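Local coordinates for uncharacterized protein aq_328 (Aquifex aeolicus, PDB 1R4V) that is of unknown function but adopts an ancestral histone fold and may, like others of its family, take part in protein heterodimerization, at residues A[53-58]-A[162-167]; A[58-63]-A[113-118]; A[40-45]-A[144-149]; A[29-34]-A[106-111]. One frame throughout, in Å; residues are numbered along the deposited sequence.

Overall arrangement
Four contacts tie together helices and loops that lie far apart in the chain of this all-alpha, histone-fold protein. Contacts 1 and 2 follow one another along helix 46-62, share Ala58 and have centres about 11 Å apart. Contact 4 joins helix 29-40 to helix 106-113, and contact 3 fastens the loop after helix 29-40 to helix 131-149; their centres are about 16 Å apart. Contacts 2 and 3, with centres about 22 Å apart, lie on opposite sides of the chain's centre. Along the chain contact 4 crosses the other three and contacts 1 and 3 cross, while contact 2 lies within the spans of both. Leu53 packs on Phe29 and Leu109, joining contact 1 to contact 4.

Contact 1. Residues A[53-58]-A[162-167]; sequences LNSVKA and FVAQIV
Ser55 and Ala164 form the centre of this small helix-to-helix contact: Ser55 OG lies 3.6 Å from Ala164 CA, and the methyl Ala164 CB sits alongside at 3.7 Å from the same OG. With OG anti to the backbone N (chi1 177°), the hydroxyl extends across the gap between helices 46-62 and 157-168. Such small residues allow a close approach, the CA atoms of Ser55 and Ala164 being 5.4 Å apart. One turn further on, Val167 CG1 reaches to 4.1 Å from Ser55 OG and adds an apolar neighbour to the hydroxyl.

The polar link is indirect. A water is hydrogen-bonded to Ser55 OG at 2.8 Å and donates to Ala164 O at 2.7 Å, using a carbonyl of the second helix. In the next shell, Ser55 OG is also hydrogen-bonded to His142 NE2, so helix 131-149 positions the same hydroxyl.

A buried hydroxyl surrounded partly by methyl groups is thus satisfied by a histidine and a water. The chemistry implies that Ser55 connects three helices through one oxygen, with direct packing limited to Ser55 OG and CB against Ala164 and Val167 CG1, and 102 Å² of buried surface.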
loop_
_atom_site.group_PDB
_atom_site.type_symbol
_atom_site.label_atom_id
_atom_site.label_comp_id
_atom_site.label_asym_id
_atom_site.label_seq_id
_atom_site.Cartn_x
_atom_site.Cartn_y
_atom_site.Cartn_z
ATOM N N LEU A 53 6.931 -3.221 0.270
ATOM C CA LEU A 53 6.636 -1.978 0.990
ATOM C C LEU A 53 7.158 -0.721 0.300
ATOM O O LEU A 53 6.509 0.332 0.371
ATOM C CB LEU A 53 7.166 -2.054 2.424
ATOM C CG LEU A 53 6.581 -3.135 3.319
ATOM C CD1 LEU A 53 7.271 -3.048 4.698
ATOM C CD2 LEU A 53 5.091 -3.010 3.443
ATOM N N ASN A 54 8.308 -0.802 -0.375
ATOM C CA ASN A 54 8.801 0.349 -1.117
ATOM C C ASN A 54 7.866 0.650 -2.291
ATOM O O ASN A 54 7.641 1.809 -2.597
ATOM C CB ASN A 54 10.231 0.184 -1.597
ATOM C CG ASN A 54 11.248 0.315 -0.472
ATOM O OD1 ASN A 54 10.969 0.883 0.586
ATOM N ND2 ASN A 54 12.452 -0.202 -0.715
ATOM N N SER A 55 7.315 -0.387 -2.915
ATOM C CA SER A 55 6.376 -0.233 -4.016
ATOM C C SER A 55 5.038 0.331 -3.514
ATOM O O SER A 55 4.437 1.197 -4.157
ATOM C CB SER A 55 6.203 -1.564 -4.754
ATOM O OG SER A 55 5.251 -1.435 -5.784
ATOM N N VAL A 56 4.564 -0.151 -2.364
ATOM C CA VAL A 56 3.352 0.373 -1.744
ATOM C C VAL A 56 3.522 1.866 -1.439
ATOM O O VAL A 56 2.659 2.697 -1.753
ATOM C CB VAL A 56 2.958 -0.458 -0.489
ATOM C CG1 VAL A 56 1.865 0.228 0.304
ATOM C CG2 VAL A 56 2.515 -1.855 -0.905
ATOM N N LYS A 57 4.658 2.232 -0.855
ATOM C CA LYS A 57 4.956 3.608 -0.502
ATOM C C LYS A 57 5.022 4.487 -1.737
ATOM O O LYS A 57 4.514 5.615 -1.706
ATOM C CB LYS A 57 6.285 3.657 0.254
ATOM C CG LYS A 57 6.801 5.030 0.694
ATOM C CD LYS A 57 8.191 4.867 1.372
ATOM C CE LYS A 57 8.710 6.211 1.871
ATOM N NZ LYS A 57 9.946 6.114 2.709
ATOM N N ALA A 58 5.685 4.019 -2.790
ATOM C CA ALA A 58 5.702 4.732 -4.088
ATOM C C ALA A 58 4.304 5.008 -4.678
ATOM O O ALA A 58 3.968 6.131 -5.051
ATOM C CB ALA A 58 6.572 3.990 -5.084
ATOM N N PHE A 162 10.019 -6.508 -10.897
ATOM C CA PHE A 162 9.072 -6.435 -12.011
ATOM C C PHE A 162 7.646 -6.041 -11.591
ATOM O O PHE A 162 7.004 -5.251 -12.264
ATOM C CB PHE A 162 9.053 -7.779 -12.731
ATOM C CG PHE A 162 8.058 -7.856 -13.866
ATOM C CD1 PHE A 162 8.197 -7.055 -14.990
ATOM C CD2 PHE A 162 6.995 -8.755 -13.823
ATOM C CE1 PHE A 162 7.295 -7.139 -16.042
ATOM C CE2 PHE A 162 6.085 -8.847 -14.876
ATOM C CZ PHE A 162 6.246 -8.034 -15.992
ATOM N N VAL A 163 7.142 -6.575 -10.483
ATOM C CA VAL A 163 5.839 -6.168 -9.936
ATOM C C VAL A 163 5.809 -4.658 -9.667
ATOM O O VAL A 163 4.879 -3.985 -10.091
ATOM C CB VAL A 163 5.457 -6.994 -8.668
ATOM C CG1 VAL A 163 4.279 -6.414 -7.892
ATOM C CG2 VAL A 163 5.142 -8.441 -9.042
ATOM N N ALA A 164 6.820 -4.121 -8.996
ATOM C CA ALA A 164 6.907 -2.688 -8.761
ATOM C C ALA A 164 6.866 -1.841 -10.040
ATOM O O ALA A 164 6.213 -0.791 -10.046
ATOM C CB ALA A 164 8.145 -2.335 -7.977
ATOM N N GLN A 165 7.553 -2.291 -11.087
ATOM C CA GLN A 165 7.536 -1.655 -12.400
ATOM C C GLN A 165 6.151 -1.615 -13.016
ATOM O O GLN A 165 5.711 -0.576 -13.514
ATOM C CB GLN A 165 8.462 -2.383 -13.363
ATOM C CG GLN A 165 9.925 -2.124 -13.106
ATOM C CD GLN A 165 10.849 -2.696 -14.190
ATOM O OE1 GLN A 165 11.365 -1.930 -15.006
ATOM N NE2 GLN A 165 11.034 -4.023 -14.223
ATOM N N ILE A 166 5.443 -2.738 -13.015
ATOM C CA ILE A 166 4.130 -2.757 -13.653
ATOM C C ILE A 166 3.075 -2.058 -12.820
ATOM O O ILE A 166 2.142 -1.506 -13.381
ATOM C CB ILE A 166 3.687 -4.153 -14.139
ATOM C CG1 ILE A 166 3.467 -5.120 -12.996
ATOM C CG2 ILE A 166 4.706 -4.700 -15.143
ATOM C CD1 ILE A 166 3.050 -6.500 -13.480
ATOM N N VAL A 167 3.222 -2.062 -11.500
ATOM C CA VAL A 167 2.340 -1.303 -10.633
ATOM C C VAL A 167 2.503 0.189 -10.897
ATOM O O VAL A 167 1.514 0.904 -11.027
ATOM C CB VAL A 167 2.600 -1.623 -9.159
ATOM C CG1 VAL A 167 2.037 -0.560 -8.237
ATOM C CG2 VAL A 167 2.015 -2.992 -8.851
HETATM O O HOH W 1 5.570 0.514 -7.816
#

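Contact 2. Residues A[58-63]-A[113-118]; sequences AAFGKL and IAFIPP
Gly61 and Pro118 touch where the non-helical segment 113-118 passes the C-terminal part of helix 46-62, Gly61 CA lying 5.3 Å from Pro117 CA. In this histone-fold protein the segment leads from helix 106-113 toward strand 122-123; Ala114, with positive phi, turns the chain out of the helix, and Phe115 follows in an extended conformation.

The contact centres on a face-to-face stack of Phe60 and Phe115. Their centroids are 4.2 Å apart with the planes inclined by 20°, and each ring is offset so that its neighbour lies toward the rim: Phe115 CE1 sits over a face of Phe60, and Phe60 CG over a face of Phe115. The closest carbons are Phe60 CD2 and Phe115 CZ at 3.6 Å. Phe115 carries CG anti to its own backbone N (chi1 177°), which sends the ring inward to the helix, where Phe60 CB makes an off-centre CH-pi contact with it. The opposite face of Phe115 is covered by Pro117 N, and Gly61 CA lies at its edge, in plane, so the ring is held between helix and loop. Phe60 also meets Tyr131 of helix 131-149 edge to face.

Replacing Phe115 by an alanine would probably leave the Phe60 ring without its stacking partner and open a gap beside Gly61, where the ring had packed.

Beyond the rings, the proline closes the contact over the helix backbone, Pro118 CG resting 3.5 Å from the carbonyl oxygen Gly61 O.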
loop_
_atom_site.group_PDB
_atom_site.type_symbol
_atom_site.label_atom_id
_atom_site.label_comp_id
_atom_site.label_asym_id
_atom_site.label_seq_id
_atom_site.Cartn_x
_atom_site.Cartn_y
_atom_site.Cartn_z
ATOM N N ALA A 58 5.685 4.019 -2.790
ATOM C CA ALA A 58 5.702 4.732 -4.088
ATOM C C ALA A 58 4.304 5.008 -4.678
ATOM O O ALA A 58 3.968 6.131 -5.051
ATOM C CB ALA A 58 6.572 3.990 -5.084
ATOM N N ALA A 59 3.485 3.966 -4.733
ATOM C CA ALA A 59 2.127 4.019 -5.218
ATOM C C ALA A 59 1.286 4.992 -4.388
ATOM O O ALA A 59 0.528 5.792 -4.956
ATOM C CB ALA A 59 1.503 2.641 -5.210
ATOM N N PHE A 60 1.455 4.963 -3.068
ATOM C CA PHE A 60 0.749 5.839 -2.134
ATOM C C PHE A 60 1.067 7.287 -2.490
ATOM O O PHE A 60 0.169 8.129 -2.552
ATOM C CB PHE A 60 1.159 5.527 -0.676
ATOM C CG PHE A 60 0.128 5.860 0.369
ATOM C CD1 PHE A 60 0.107 5.126 1.549
ATOM C CD2 PHE A 60 -0.811 6.866 0.212
ATOM C CE1 PHE A 60 -0.815 5.399 2.536
ATOM C CE2 PHE A 60 -1.735 7.145 1.201
ATOM C CZ PHE A 60 -1.741 6.414 2.360
ATOM N N GLY A 61 2.341 7.594 -2.737
ATOM C CA GLY A 61 2.751 8.932 -3.144
ATOM C C GLY A 61 2.082 9.364 -4.444
ATOM O O GLY A 61 1.685 10.520 -4.584
ATOM N N LYS A 62 1.971 8.445 -5.402
ATOM C CA LYS A 62 1.288 8.678 -6.688
ATOM C C LYS A 62 -0.198 8.990 -6.559
ATOM O O LYS A 62 -0.780 9.677 -7.411
ATOM C CB LYS A 62 1.506 7.513 -7.647
ATOM C CG LYS A 62 2.901 7.515 -8.183
ATOM C CD LYS A 62 3.117 6.447 -9.255
ATOM C CE LYS A 62 3.286 7.082 -10.633
ATOM N NZ LYS A 62 3.569 6.085 -11.703
ATOM N N LEU A 63 -0.816 8.560 -5.470
ATOM C CA LEU A 63 -2.200 8.917 -5.233
ATOM C C LEU A 63 -2.404 10.409 -4.991
ATOM O O LEU A 63 -3.525 10.898 -5.117
ATOM C CB LEU A 63 -2.789 8.128 -4.059
ATOM C CG LEU A 63 -2.806 6.605 -4.229
ATOM C CD1 LEU A 63 -3.305 5.926 -2.976
ATOM C CD2 LEU A 63 -3.609 6.164 -5.432
ATOM N N ILE A 113 6.924 2.411 6.988
ATOM C CA ILE A 113 7.288 3.058 5.725
ATOM C C ILE A 113 7.592 4.553 5.838
ATOM O O ILE A 113 8.207 5.121 4.930
ATOM C CB ILE A 113 6.283 2.767 4.600
ATOM C CG1 ILE A 113 4.877 3.276 4.926
ATOM C CG2 ILE A 113 6.321 1.270 4.293
ATOM C CD1 ILE A 113 3.955 3.445 3.732
ATOM N N ALA A 114 7.192 5.186 6.942
ATOM C CA ALA A 114 7.490 6.587 7.218
ATOM C C ALA A 114 7.072 7.437 6.009
ATOM O O ALA A 114 7.879 8.157 5.414
ATOM C CB ALA A 114 8.956 6.779 7.549
ATOM N N PHE A 115 5.793 7.331 5.670
ATOM C CA PHE A 115 5.255 7.945 4.466
ATOM C C PHE A 115 5.173 9.467 4.589
ATOM O O PHE A 115 4.712 9.982 5.597
ATOM C CB PHE A 115 3.865 7.364 4.175
ATOM C CG PHE A 115 3.193 7.984 2.995
ATOM C CD1 PHE A 115 2.021 8.709 3.140
ATOM C CD2 PHE A 115 3.743 7.857 1.733
ATOM C CE1 PHE A 115 1.408 9.286 2.038
ATOM C CE2 PHE A 115 3.131 8.426 0.624
ATOM C CZ PHE A 115 1.963 9.156 0.786
ATOM N N ILE A 116 5.640 10.168 3.560
ATOM C CA ILE A 116 5.568 11.627 3.452
ATOM C C ILE A 116 4.956 11.906 2.088
ATOM O O ILE A 116 5.588 11.670 1.058
ATOM C CB ILE A 116 6.968 12.242 3.552
ATOM C CG1 ILE A 116 7.578 11.908 4.922
ATOM C CG2 ILE A 116 6.929 13.764 3.326
ATOM C CD1 ILE A 116 9.075 12.070 4.985
ATOM N N PRO A 117 3.721 12.372 2.021
ATOM C CA PRO A 117 3.147 12.627 0.703
ATOM C C PRO A 117 3.892 13.772 0.008
ATOM O O PRO A 117 4.359 14.694 0.679
ATOM C CB PRO A 117 1.691 12.967 1.011
ATOM C CG PRO A 117 1.680 13.375 2.412
ATOM C CD PRO A 117 2.774 12.665 3.104
ATOM N N PRO A 118 4.026 13.702 -1.306
ATOM C CA PRO A 118 4.762 14.715 -2.066
ATOM C C PRO A 118 3.953 15.981 -2.348
ATOM O O PRO A 118 3.740 16.353 -3.497
ATOM C CB PRO A 118 5.111 13.967 -3.351
ATOM C CG PRO A 118 3.962 12.987 -3.552
ATOM C CD PRO A 118 3.506 12.624 -2.172
#

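Contact 3. Residues A[40-45]-A[144-149]; sequences LDIDLT and DVIKKA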
loop_
_atom_site.group_PDB
_atom_site.type_symbol
_atom_site.label_atom_id
_atom_site.label_comp_id
_atom_site.label_asym_id
_atom_site.label_seq_id
_atom_site.Cartn_x
_atom_site.Cartn_y
_atom_site.Cartn_z
ATOM N N LEU A 40 -3.112 -15.746 1.130
ATOM C CA LEU A 40 -2.894 -15.364 -0.270
ATOM C C LEU A 40 -1.967 -16.275 -1.077
ATOM O O LEU A 40 -1.834 -16.052 -2.269
ATOM C CB LEU A 40 -2.353 -13.926 -0.329
ATOM C CG LEU A 40 -3.187 -12.852 0.367
ATOM C CD1 LEU A 40 -2.553 -11.449 0.333
ATOM C CD2 LEU A 40 -4.566 -12.809 -0.245
ATOM N N ASP A 41 -1.351 -17.283 -0.455
ATOM C CA ASP A 41 -0.435 -18.240 -1.086
ATOM C C ASP A 41 0.826 -17.579 -1.645
ATOM O O ASP A 41 1.307 -17.961 -2.718
ATOM C CB ASP A 41 -1.130 -19.056 -2.194
ATOM C CG ASP A 41 -2.253 -19.952 -1.664
ATOM O OD1 ASP A 41 -3.367 -19.909 -2.241
ATOM O OD2 ASP A 41 -2.122 -20.727 -0.678
ATOM N N ILE A 42 1.349 -16.587 -0.934
ATOM C CA ILE A 42 2.558 -15.898 -1.341
ATOM C C ILE A 42 3.539 -16.000 -0.184
ATOM O O ILE A 42 3.260 -15.543 0.921
ATOM C CB ILE A 42 2.325 -14.417 -1.664
ATOM C CG1 ILE A 42 1.418 -14.236 -2.885
ATOM C CG2 ILE A 42 3.683 -13.735 -1.850
ATOM C CD1 ILE A 42 0.761 -12.876 -2.959
ATOM N N ASP A 43 4.689 -16.588 -0.462
ATOM C CA ASP A 43 5.738 -16.763 0.510
ATOM C C ASP A 43 6.723 -15.597 0.392
ATOM O O ASP A 43 7.520 -15.526 -0.532
ATOM C CB ASP A 43 6.389 -18.121 0.251
ATOM C CG ASP A 43 7.507 -18.461 1.231
ATOM O OD1 ASP A 43 7.774 -17.679 2.173
ATOM O OD2 ASP A 43 8.199 -19.513 1.133
ATOM N N LEU A 44 6.677 -14.674 1.350
ATOM C CA LEU A 44 7.582 -13.529 1.414
ATOM C C LEU A 44 8.795 -13.792 2.309
ATOM O O LEU A 44 8.724 -14.620 3.210
ATOM C CB LEU A 44 6.829 -12.326 2.001
ATOM C CG LEU A 44 5.551 -11.816 1.350
ATOM C CD1 LEU A 44 4.849 -10.789 2.254
ATOM C CD2 LEU A 44 5.886 -11.224 -0.006
ATOM N N THR A 45 9.886 -13.073 2.053
ATOM C CA THR A 45 11.070 -12.986 2.901
ATOM C C THR A 45 11.241 -11.536 3.315
ATOM O O THR A 45 10.577 -10.659 2.746
ATOM C CB THR A 45 12.336 -13.392 2.150
ATOM O OG1 THR A 45 12.577 -12.510 1.040
ATOM C CG2 THR A 45 12.181 -14.756 1.501
ATOM N N ASP A 144 -2.377 -9.322 -5.615
ATOM C CA ASP A 144 -3.088 -9.702 -6.827
ATOM C C ASP A 144 -2.101 -9.682 -7.997
ATOM O O ASP A 144 -2.036 -10.619 -8.777
ATOM C CB ASP A 144 -4.277 -8.770 -7.082
ATOM C CG ASP A 144 -5.147 -9.215 -8.277
ATOM O OD1 ASP A 144 -5.494 -10.413 -8.389
ATOM O OD2 ASP A 144 -5.549 -8.420 -9.162
ATOM N N VAL A 145 -1.302 -8.627 -8.096
ATOM C CA VAL A 145 -0.339 -8.478 -9.167
ATOM C C VAL A 145 0.764 -9.531 -9.016
ATOM O O VAL A 145 1.161 -10.113 -10.023
ATOM C CB VAL A 145 0.228 -7.045 -9.211
ATOM C CG1 VAL A 145 1.314 -6.930 -10.299
ATOM C CG2 VAL A 145 -0.932 -6.058 -9.472
ATOM N N ILE A 146 1.243 -9.799 -7.799
ATOM C CA ILE A 146 2.286 -10.828 -7.605
ATOM C C ILE A 146 1.842 -12.176 -8.172
ATOM O O ILE A 146 2.570 -12.840 -8.904
ATOM C CB ILE A 146 2.639 -10.975 -6.105
ATOM C CG1 ILE A 146 3.419 -9.738 -5.617
ATOM C CG2 ILE A 146 3.405 -12.258 -5.812
ATOM C CD1 ILE A 146 3.399 -9.548 -4.146
ATOM N N LYS A 147 0.634 -12.582 -7.806
ATOM C CA LYS A 147 0.053 -13.833 -8.275
ATOM C C LYS A 147 -0.190 -13.896 -9.768
ATOM O O LYS A 147 -0.017 -14.960 -10.367
ATOM C CB LYS A 147 -1.240 -14.112 -7.522
ATOM C CG LYS A 147 -0.909 -14.563 -6.103
ATOM C CD LYS A 147 -2.085 -15.237 -5.412
ATOM C CE LYS A 147 -3.036 -14.217 -4.838
ATOM N NZ LYS A 147 -3.896 -14.900 -3.840
ATOM N N LYS A 148 -0.575 -12.777 -10.366
ATOM C CA LYS A 148 -0.799 -12.719 -11.810
ATOM C C LYS A 148 0.444 -12.444 -12.658
ATOM O O LYS A 148 0.415 -12.661 -13.867
ATOM C CB LYS A 148 -1.864 -11.670 -12.100
ATOM C CG LYS A 148 -3.230 -12.220 -11.786
ATOM C CD LYS A 148 -4.258 -11.174 -11.546
ATOM C CE LYS A 148 -5.566 -11.889 -11.229
ATOM N NZ LYS A 148 -6.605 -10.917 -10.921
ATOM N N ALA A 149 1.536 -11.990 -12.064
ATOM C CA ALA A 149 2.730 -11.624 -12.839
ATOM C C ALA A 149 4.007 -12.430 -12.589
ATOM O O ALA A 149 4.806 -12.537 -13.498
ATOM C CB ALA A 149 3.025 -10.152 -12.671
#
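Two torsions bring Ile42 and Lys147 together with their partners: Ile42 holds CG1 anti to its carbonyl carbon (chi1 -65°), which directs CD1 onto helix 131-149, and Lys147 bends at chi3 (-82°), which turns its ammonium group back toward Leu40. The contact anchors the loop between helices 29-40 and 46-62 of the histone fold onto the C-terminal part of helix 131-149.

Ile42 CD1 wedges between two neighbouring side chains, 3.9 Å from Ile146 CG2 and equally 3.9 Å from Lys147 CG. The aliphatic part of the lysine thus serves as apolar cover before its charged end departs. Further apolar walls come from Phe36, Ala143 and Pro155, which touch Ile42. A serine here would probably leave Ile146 CG2 and Lys147 CG without their apolar mate and the lysine chain freer to turn.

Asp41, with positive phi, takes the chain out of helix 29-40, leaving Leu40 O at that helix end. A positive group placed there is likely to be favoured by the helix dipole, and Asp41 OD1, 5.3 Å from Lys147 NZ, would add attraction. Lys147 NZ donates to Leu40 O at 2.8 Å, meeting the carbonyl at 122° and standing somewhat off its plane.

Contact 4. Residues A[29-34]-A[106-111]; sequences FDKLDH and VDELLE. With ZN (zinc ion), chain C; CAC (cacodylate ion), chain D.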
loop_
_atom_site.group_PDB
_atom_site.type_symbol
_atom_site.label_atom_id
_atom_site.label_comp_id
_atom_site.label_asym_id
_atom_site.label_seq_id
_atom_site.Cartn_x
_atom_site.Cartn_y
_atom_site.Cartn_z
ATOM N N PHE A 29 5.964 -7.175 9.970
ATOM C CA PHE A 29 6.523 -8.098 8.963
ATOM C C PHE A 29 6.003 -9.493 9.251
ATOM O O PHE A 29 5.409 -10.175 8.413
ATOM C CB PHE A 29 8.054 -8.101 9.008
ATOM C CG PHE A 29 8.736 -6.982 8.259
ATOM C CD1 PHE A 29 8.256 -5.678 8.273
ATOM C CD2 PHE A 29 9.895 -7.245 7.540
ATOM C CE1 PHE A 29 8.905 -4.676 7.598
ATOM C CE2 PHE A 29 10.548 -6.242 6.848
ATOM C CZ PHE A 29 10.056 -4.952 6.881
ATOM N N ASP A 30 6.252 -9.909 10.488
ATOM C CA ASP A 30 5.642 -11.079 11.099
ATOM C C ASP A 30 4.212 -11.352 10.614
ATOM O O ASP A 30 3.937 -12.358 9.978
ATOM C CB ASP A 30 5.697 -10.825 12.616
ATOM C CG ASP A 30 5.729 -9.307 12.949
ATOM O OD1 ASP A 30 4.682 -8.652 13.257
ATOM O OD2 ASP A 30 6.829 -8.702 12.860
ATOM N N LYS A 31 3.298 -10.424 10.883
ATOM C CA LYS A 31 1.873 -10.566 10.596
ATOM C C LYS A 31 1.535 -10.525 9.117
ATOM O O LYS A 31 0.583 -11.179 8.655
ATOM C CB LYS A 31 1.128 -9.445 11.332
ATOM C CG LYS A 31 1.280 -9.658 12.838
ATOM C CD LYS A 31 1.100 -8.414 13.670
ATOM C CE LYS A 31 -0.332 -8.059 13.792
ATOM N NZ LYS A 31 -0.579 -7.567 15.197
ATOM N N LEU A 32 2.306 -9.731 8.381
ATOM C CA LEU A 32 2.133 -9.642 6.936
ATOM C C LEU A 32 2.573 -10.956 6.315
ATOM O O LEU A 32 1.855 -11.518 5.502
ATOM C CB LEU A 32 2.964 -8.498 6.381
ATOM C CG LEU A 32 2.756 -8.217 4.879
ATOM C CD1 LEU A 32 1.382 -7.650 4.598
ATOM C CD2 LEU A 32 3.847 -7.298 4.405
ATOM N N ASP A 33 3.758 -11.415 6.722
ATOM C CA ASP A 33 4.367 -12.669 6.268
ATOM C C ASP A 33 3.360 -13.776 6.455
ATOM O O ASP A 33 2.962 -14.480 5.521
ATOM C CB ASP A 33 5.655 -12.875 7.065
ATOM C CG ASP A 33 6.347 -14.209 6.829
ATOM O OD1 ASP A 33 5.923 -15.042 6.008
ATOM O OD2 ASP A 33 7.357 -14.491 7.498
ATOM N N HIS A 34 2.905 -13.892 7.696
ATOM C CA HIS A 34 1.911 -14.874 8.060
ATOM C C HIS A 34 0.603 -14.741 7.256
ATOM O O HIS A 34 0.092 -15.749 6.782
ATOM C CB HIS A 34 1.724 -14.824 9.584
ATOM C CG HIS A 34 0.919 -15.951 10.115
ATOM N ND1 HIS A 34 1.474 -16.970 10.861
ATOM C CD2 HIS A 34 -0.398 -16.228 9.998
ATOM C CE1 HIS A 34 0.521 -17.818 11.202
ATOM N NE2 HIS A 34 -0.622 -17.392 10.690
ATOM N N VAL A 106 -0.914 -3.878 9.210
ATOM C CA VAL A 106 -0.989 -2.627 8.438
ATOM C C VAL A 106 -0.650 -1.403 9.277
ATOM O O VAL A 106 0.079 -0.530 8.812
ATOM C CB VAL A 106 -2.330 -2.480 7.690
ATOM C CG1 VAL A 106 -2.413 -1.145 6.963
ATOM C CG2 VAL A 106 -2.499 -3.591 6.662
ATOM N N ASP A 107 -1.111 -1.350 10.524
ATOM C CA ASP A 107 -0.806 -0.216 11.395
ATOM C C ASP A 107 0.671 -0.086 11.691
ATOM O O ASP A 107 1.195 1.026 11.702
ATOM C CB ASP A 107 -1.598 -0.283 12.691
ATOM C CG ASP A 107 -3.076 -0.098 12.454
ATOM O OD1 ASP A 107 -3.880 -0.877 13.017
ATOM O OD2 ASP A 107 -3.510 0.794 11.695
ATOM N N GLU A 108 1.345 -1.217 11.901
ATOM C CA GLU A 108 2.771 -1.200 12.140
ATOM C C GLU A 108 3.499 -0.910 10.831
ATOM O O GLU A 108 4.513 -0.212 10.823
ATOM C CB GLU A 108 3.251 -2.531 12.745
ATOM C CG GLU A 108 2.519 -2.952 14.015
ATOM C CD GLU A 108 1.303 -3.860 13.800
ATOM O OE1 GLU A 108 0.373 -3.510 13.023
ATOM O OE2 GLU A 108 1.267 -4.945 14.436
ATOM N N LEU A 109 2.995 -1.435 9.722
ATOM C CA LEU A 109 3.684 -1.271 8.449
ATOM C C LEU A 109 3.599 0.190 7.987
ATOM O O LEU A 109 4.525 0.735 7.371
ATOM C CB LEU A 109 3.086 -2.216 7.413
ATOM C CG LEU A 109 3.281 -3.711 7.691
ATOM C CD1 LEU A 109 2.395 -4.464 6.710
ATOM C CD2 LEU A 109 4.746 -4.079 7.595
ATOM N N LEU A 110 2.487 0.836 8.308
ATOM C CA LEU A 110 2.297 2.251 7.988
ATOM C C LEU A 110 3.382 3.089 8.669
ATOM O O LEU A 110 4.013 3.930 8.037
ATOM C CB LEU A 110 0.915 2.724 8.442
ATOM C CG LEU A 110 0.162 3.734 7.569
ATOM C CD1 LEU A 110 -0.724 4.536 8.474
ATOM C CD2 LEU A 110 1.023 4.638 6.663
ATOM N N GLU A 111 3.611 2.858 9.955
ATOM C CA GLU A 111 4.667 3.565 10.681
ATOM C C GLU A 111 6.044 3.233 10.129
ATOM O O GLU A 111 6.902 4.098 9.995
ATOM C CB GLU A 111 4.632 3.286 12.184
ATOM C CG GLU A 111 5.297 4.400 12.978
ATOM C CD GLU A 111 5.124 4.271 14.488
ATOM O OE1 GLU A 111 5.084 5.325 15.185
ATOM O OE2 GLU A 111 5.029 3.116 14.982
HETATM ZN ZN ZN C . 8.164 -16.226 8.056
HETATM AS AS CAC D . 5.980 -16.585 10.700
HETATM O O1 CAC D . 7.152 -17.087 9.520
HETATM O O2 CAC D . 4.308 -16.935 10.360
HETATM C C1 CAC D . 6.413 -17.365 12.456
HETATM C C2 CAC D . 6.167 -14.633 10.707
HETATM O O HOH W 2 8.107 -17.368 6.282
HETATM O O HOH W 3 9.432 -16.301 9.665
#
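Lys31 reaches Glu108 only weakly, NZ to OE2 3.3 Å, the stronger partner of the same ammonium being Asp103, while Asp33 on the same helix turn holds a zinc ion. Bends at chi3 and chi4 of the lysine and at chi2 of the glutamate (92°) let the two chains of this salt bridge meet at about a right angle.

Next to the salt bridge, on the same pair of helices, Leu109 forks between two residues. Its CD1 lies 3.9 Å from Leu32 CD2, whereas CD2 approaches Phe29 CD1, also at 3.9 Å. Phe29 stacks edge to face with Tyr112 and packs on Leu53, carrying the core toward helix 46-62.

Away from helix 106-113, Asp33 OD2 binds the zinc ion at 2.0 Å, whose other ligands are two waters and cacodylate O1. His34 ND1 donates to cacodylate O2 at 2.9 Å, and Arg37 also binds this anion. Since cacodylate probably came from the crystallisation liquor, the site need not be physiological.

The axes of segments 29-34 and 106-111 approach to 9.2 Å, with N-to-C directions 125° apart, a steeply crossed packing through leucine and phenylalanine side chains that forms part of the all-helical core of this histone fold.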